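Local atomic coordinates of N-acetyltransferase (Escherichia coli, PDB entry 6GTQ), a protein that probably transfers an acetyl group from acetyl-coenzyme A to an amino group of its substrate, as a member of the GNAT acetyltransferase family. Residues G63-C68 / A112-H117; I91-L96 / G133-A138. The protein carries 1 engineered substitution. All coordinates share one frame; numbering follows the deposited sequence. Where two conformers were deposited one is given.

In the fold
Both contacts involve the same mixed sheet, their centres about 12 Å apart. Contact 1 lays helix 110-129 on strand 61-74; contact 2 pairs strands 90-101 and 133-137, which this helix connects. They meet where strands 61-74 and 90-101 run antiparallel: Cys68 O lies 2.7 Å from Thr95 N, a probable hydrogen bond, and on the helix side Leu67 CD2 packs 3.6 Å from Val94 CG1. An acetate, probably from the crystallisation liquor, is hydrogen-bonded by Thr66 and lies about 4 Å from the Thr95 side chain, on the sheet face turned away from helix 110-129. In GNAT relatives the coenzyme binds between the two parallel strands and at the start of the joining helix.

Contact 1: G63-C68 / A112-H117; sequences GYYTLC and ATLVAH. With ACT (acetate ion), chain H.
Tyr65 and Leu114 mark the closest point of the two backbones, their CA atoms 7.2 Å apart, where helix 110-129 runs over strand 61-74 and the axes of the two segments approach to 9.2 Å, at 33°. Tyr65 does most of the work from the strand. Its CG sits between the backbone N and the carbonyl carbon (chi1 80°), which sends the ring up from the sheet and alongside the helix with one long edge turned to it. CD2 on that edge meets Leu114 CG at 3.8 Å, and a little further out CE2 lies 3.4 Å from Leu114 O. At the end of the ring, Tyr65 OH and His117 ND1 share a hydrogen bond of 2.7 Å. Each partner comes in at the other's ring edge, near its plane, so the rings meet rim to rim with their planes 60° apart and neither covers the other. His117 CG is anti to the backbone N, which carries the imidazole out from the helix to the Tyr65 OH. Nearer the start of 63-68, Leu114 CD2 rests on the backbone, 3.7 Å from Tyr64 O. Tyr64 and Thr66 point to the opposite face of the strand, where Tyr64 OH bonds to Leu30 O and Thr66 OG1 gives a 2.7 Å hydrogen bond to the acetate O. The helix starts at the glycine-rich segment that in GNAT relatives binds the coenzyme A pyrophosphate. Apolar side chains of another protein chain pack on the helix at Ala112, Thr113, Ala116 and His117. Tyr50 on strand 48-53 meets the Tyr65 ring nearly parallel, Leu99 on strand 90-101 touches Leu114, and helix 28-36 packs on the other face of the sheet through Phe33 and Leu34.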
loop_
_atom_site.group_PDB
_atom_site.type_symbol
_atom_site.label_atom_id
_atom_site.label_comp_id
_atom_site.label_asym_id
_atom_site.label_seq_id
_atom_site.Cartn_x
_atom_site.Cartn_y
_atom_site.Cartn_z
ATOM N N GLY A 63 2.090 -7.955 10.492
ATOM C CA GLY A 63 1.810 -7.427 9.169
ATOM C C GLY A 63 2.582 -6.163 8.900
ATOM O O GLY A 63 2.962 -5.449 9.832
ATOM N N TYR A 64 2.830 -5.890 7.615
ATOM C CA TYR A 64 3.565 -4.710 7.179
ATOM C C TYR A 64 3.227 -4.255 5.765
ATOM O O TYR A 64 2.662 -5.010 4.965
ATOM C CB TYR A 64 5.085 -4.941 7.309
ATOM C CG TYR A 64 5.739 -5.783 6.227
ATOM C CD1 TYR A 64 6.246 -5.198 5.066
ATOM C CD2 TYR A 64 5.954 -7.150 6.415
ATOM C CE1 TYR A 64 6.904 -5.957 4.097
ATOM C CE2 TYR A 64 6.640 -7.914 5.465
ATOM C CZ TYR A 64 7.103 -7.312 4.304
ATOM O OH TYR A 64 7.769 -8.048 3.361
ATOM N N TYR A 65 3.635 -3.029 5.453
ATOM C CA TYR A 65 3.544 -2.456 4.115
ATOM C C TYR A 65 4.699 -1.473 3.909
ATOM O O TYR A 65 5.240 -0.959 4.884
ATOM C CB TYR A 65 2.143 -1.891 3.767
ATOM C CG TYR A 65 1.799 -0.516 4.302
ATOM C CD1 TYR A 65 2.283 0.635 3.683
ATOM C CD2 TYR A 65 0.876 -0.360 5.336
ATOM C CE1 TYR A 65 1.940 1.904 4.143
ATOM C CE2 TYR A 65 0.506 0.907 5.791
ATOM C CZ TYR A 65 1.042 2.035 5.190
ATOM O OH TYR A 65 0.712 3.286 5.644
ATOM N N THR A 66 5.137 -1.297 2.656
ATOM C CA THR A 66 6.215 -0.363 2.291
ATOM C C THR A 66 5.724 0.639 1.250
ATOM O O THR A 66 4.981 0.267 0.346
ATOM C CB THR A 66 7.523 -1.074 1.859
ATOM O OG1 THR A 66 7.327 -1.753 0.616
ATOM C CG2 THR A 66 8.069 -2.022 2.915
ATOM N N LEU A 67 6.141 1.908 1.396
ATOM C CA LEU A 67 5.831 3.011 0.489
ATOM C C LEU A 67 7.092 3.698 0.017
ATOM O O LEU A 67 8.078 3.810 0.765
ATOM C CB LEU A 67 5.003 4.100 1.195
ATOM C CG LEU A 67 3.560 3.850 1.546
ATOM C CD1 LEU A 67 3.015 5.036 2.297
ATOM C CD2 LEU A 67 2.704 3.589 0.305
ATOM N N CYS A 68 7.033 4.199 -1.221
ATOM C CA CYS A 68 8.092 4.998 -1.827
ATOM C C CYS A 68 7.521 5.906 -2.900
ATOM O O CYS A 68 6.617 5.512 -3.631
ATOM C CB CYS A 68 9.249 4.155 -2.354
ATOM S SG CYS A 68 10.708 5.130 -2.809
ATOM N N ALA A 112 -6.716 -5.138 3.811
ATOM C CA ALA A 112 -7.527 -4.010 3.355
ATOM C C ALA A 112 -7.385 -2.796 4.297
ATOM O O ALA A 112 -7.303 -1.672 3.809
ATOM C CB ALA A 112 -8.985 -4.429 3.233
ATOM N N THR A 113 -7.316 -3.023 5.633
ATOM C CA THR A 113 -7.143 -1.957 6.637
ATOM C C THR A 113 -5.766 -1.276 6.467
ATOM O O THR A 113 -5.660 -0.060 6.637
ATOM C CB THR A 113 -7.428 -2.486 8.056
ATOM O OG1 THR A 113 -8.729 -3.075 8.073
ATOM C CG2 THR A 113 -7.368 -1.393 9.129
ATOM N N LEU A 114 -4.736 -2.060 6.084
ATOM C CA LEU A 114 -3.376 -1.576 5.835
ATOM C C LEU A 114 -3.304 -0.723 4.566
ATOM O O LEU A 114 -2.600 0.287 4.554
ATOM C CB LEU A 114 -2.373 -2.741 5.808
ATOM C CG LEU A 114 -1.469 -2.847 7.034
ATOM C CD1 LEU A 114 -2.234 -3.345 8.247
ATOM C CD2 LEU A 114 -0.277 -3.740 6.757
ATOM N N VAL A 115 -4.071 -1.102 3.523
ATOM C CA VAL A 115 -4.176 -0.337 2.269
ATOM C C VAL A 115 -4.876 1.016 2.563
ATOM O O VAL A 115 -4.420 2.048 2.089
ATOM C CB VAL A 115 -4.879 -1.146 1.141
ATOM C CG1 VAL A 115 -5.068 -0.303 -0.120
ATOM C CG2 VAL A 115 -4.103 -2.416 0.814
ATOM N N ALA A 116 -5.933 1.003 3.399
ATOM C CA ALA A 116 -6.668 2.207 3.804
ATOM C C ALA A 116 -5.765 3.162 4.617
ATOM O O ALA A 116 -5.883 4.383 4.482
ATOM C CB ALA A 116 -7.925 1.834 4.587
ATOM N N HIS A 117 -4.844 2.597 5.417
ATOM C CA HIS A 117 -3.857 3.347 6.191
ATOM C C HIS A 117 -2.884 4.012 5.208
ATOM O O HIS A 117 -2.682 5.232 5.264
ATOM C CB HIS A 117 -3.121 2.426 7.170
ATOM C CG HIS A 117 -2.232 3.168 8.119
ATOM N ND1 HIS A 117 -0.938 3.502 7.781
ATOM C CD2 HIS A 117 -2.485 3.629 9.365
ATOM C CE1 HIS A 117 -0.445 4.145 8.823
ATOM N NE2 HIS A 117 -1.335 4.240 9.803
HETATM C C ACT H . 8.570 0.317 -2.152
HETATM O O ACT H . 7.918 0.240 -1.143
HETATM O OXT ACT H . 9.791 0.162 -2.214
HETATM C CH3 ACT H . 7.804 0.624 -3.432
#

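Contact 2: I91-L96 / G133-A138; sequences IPSVTL and GLFVEA
Val94, Leu96 and the facing residues Gly133 to Glu137 pair as parallel strands through four backbone hydrogen bonds. Val94 N gives to Gly133 O, Phe135 N to Val94 O, Leu96 N to Phe135 O at 2.9 Å, and Glu137 N to Leu96 O. The two middle bonds are nearly straight, 169° and 172° at the hydrogen; the outer pair is more bent. On one face Leu134 leans CD1 toward strand 90-101, 3.3 Å from Val94 O and beside Leu96 CB, and Val136 CG2, anti to its backbone N, lies 3.7 Å from Leu96 CB. On the other face the Phe135 ring turns its CD1-CE1 edge to Ser93, with OG 3.4 Å from CD1 and near the ring plane. Ser70 OG on strand 61-74 hydrogen-bonds both Ser93 OG and Thr95 OG1, and Thr95 OG1 also bonds the backbone of another protein chain. The pairing joins the two strands of the beta-alpha-beta unit 90-101, 110-129, 133-137; in GNAT relatives the corresponding strands part beyond such a paired stretch, where acetyl-coenzyme A enters. Ala118, Met119 and Val122 of helix 110-129 cover the leucine-valine face, helix 141-149 adds Phe147 beside Val136, and Phe164 of strand 162-166 meets Phe135.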
loop_
_atom_site.group_PDB
_atom_site.type_symbol
_atom_site.label_atom_id
_atom_site.label_comp_id
_atom_site.label_asym_id
_atom_site.label_seq_id
_atom_site.Cartn_x
_atom_site.Cartn_y
_atom_site.Cartn_z
ATOM N N ILE A 91 3.420 11.623 -13.979
ATOM C CA ILE A 91 2.464 11.501 -12.861
ATOM C C ILE A 91 3.207 11.413 -11.511
ATOM O O ILE A 91 3.585 10.296 -11.151
ATOM C CB ILE A 91 1.451 10.287 -12.981
ATOM C CG1 ILE A 91 0.762 10.207 -14.355
ATOM C CG2 ILE A 91 0.398 10.284 -11.835
ATOM C CD1 ILE A 91 0.325 8.813 -14.708
ATOM N N PRO A 92 3.351 12.501 -10.704
ATOM C CA PRO A 92 3.924 12.331 -9.354
ATOM C C PRO A 92 2.997 11.433 -8.537
ATOM O O PRO A 92 1.784 11.691 -8.460
ATOM C CB PRO A 92 3.988 13.750 -8.797
ATOM C CG PRO A 92 2.996 14.533 -9.593
ATOM C CD PRO A 92 2.939 13.899 -10.949
ATOM N N SER A 93 3.545 10.313 -8.036
ATOM C CA SER A 93 2.772 9.306 -7.297
ATOM C C SER A 93 3.550 8.644 -6.145
ATOM O O SER A 93 4.667 9.038 -5.833
ATOM C CB SER A 93 2.251 8.238 -8.259
ATOM O OG SER A 93 3.319 7.630 -8.964
ATOM N N VAL A 94 2.922 7.665 -5.490
ATOM C CA VAL A 94 3.519 6.865 -4.429
ATOM C C VAL A 94 3.256 5.407 -4.778
ATOM O O VAL A 94 2.146 5.062 -5.189
ATOM C CB VAL A 94 2.978 7.220 -3.021
ATOM C CG1 VAL A 94 3.587 6.302 -1.955
ATOM C CG2 VAL A 94 3.233 8.694 -2.682
ATOM N N THR A 95 4.265 4.555 -4.624
ATOM C CA THR A 95 4.113 3.124 -4.861
ATOM C C THR A 95 4.066 2.356 -3.538
ATOM O O THR A 95 4.923 2.557 -2.678
ATOM C CB THR A 95 5.210 2.604 -5.799
ATOM O OG1 THR A 95 5.152 3.322 -7.026
ATOM C CG2 THR A 95 5.084 1.125 -6.087
ATOM N N LEU A 96 3.067 1.471 -3.393
ATOM C CA LEU A 96 2.960 0.531 -2.282
ATOM C C LEU A 96 3.551 -0.747 -2.904
ATOM O O LEU A 96 2.894 -1.395 -3.725
ATOM C CB LEU A 96 1.493 0.318 -1.885
ATOM C CG LEU A 96 1.182 -0.117 -0.437
ATOM C CD1 LEU A 96 -0.314 -0.130 -0.201
ATOM C CD2 LEU A 96 1.689 -1.493 -0.141
ATOM N N GLY A 133 -1.800 10.059 -7.306
ATOM C CA GLY A 133 -2.278 8.699 -7.145
ATOM C C GLY A 133 -1.362 7.743 -6.430
ATOM O O GLY A 133 -0.237 8.085 -6.054
ATOM N N LEU A 134 -1.881 6.523 -6.249
ATOM C CA LEU A 134 -1.231 5.394 -5.604
ATOM C C LEU A 134 -1.187 4.212 -6.568
ATOM O O LEU A 134 -2.228 3.799 -7.107
ATOM C CB LEU A 134 -1.953 5.003 -4.278
ATOM C CG LEU A 134 -1.450 3.743 -3.548
ATOM C CD1 LEU A 134 -0.038 3.929 -2.970
ATOM C CD2 LEU A 134 -2.407 3.318 -2.453
ATOM N N PHE A 135 0.037 3.681 -6.773
ATOM C CA PHE A 135 0.310 2.494 -7.578
ATOM C C PHE A 135 0.613 1.361 -6.629
ATOM O O PHE A 135 1.141 1.587 -5.547
ATOM C CB PHE A 135 1.486 2.712 -8.539
ATOM C CG PHE A 135 1.145 3.592 -9.713
ATOM C CD1 PHE A 135 1.306 4.969 -9.639
ATOM C CD2 PHE A 135 0.641 3.047 -10.889
ATOM C CE1 PHE A 135 0.988 5.784 -10.733
ATOM C CE2 PHE A 135 0.316 3.861 -11.973
ATOM C CZ PHE A 135 0.497 5.223 -11.889
ATOM N N VAL A 136 0.263 0.143 -7.020
ATOM C CA VAL A 136 0.484 -1.023 -6.177
ATOM C C VAL A 136 1.073 -2.172 -6.995
ATOM O O VAL A 136 0.819 -2.268 -8.194
ATOM C CB VAL A 136 -0.797 -1.380 -5.377
ATOM C CG1 VAL A 136 -1.766 -2.244 -6.172
ATOM C CG2 VAL A 136 -0.448 -2.026 -4.056
ATOM N N GLU A 137 1.911 -2.998 -6.356
ATOM C CA GLU A 137 2.567 -4.142 -6.993
ATOM C C GLU A 137 1.875 -5.459 -6.620
ATOM O O GLU A 137 1.813 -5.808 -5.436
ATOM C CB GLU A 137 4.073 -4.185 -6.635
ATOM C CG GLU A 137 4.901 -3.033 -7.198
ATOM C CD GLU A 137 4.955 -2.906 -8.713
ATOM O OE1 GLU A 137 5.197 -3.929 -9.397
ATOM O OE2 GLU A 137 4.762 -1.775 -9.217
ATOM N N ALA A 138 1.339 -6.172 -7.627
ATOM C CA ALA A 138 0.683 -7.467 -7.443
ATOM C C ALA A 138 1.436 -8.567 -8.214
ATOM O O ALA A 138 1.254 -8.728 -9.426
ATOM C CB ALA A 138 -0.776 -7.395 -7.860
#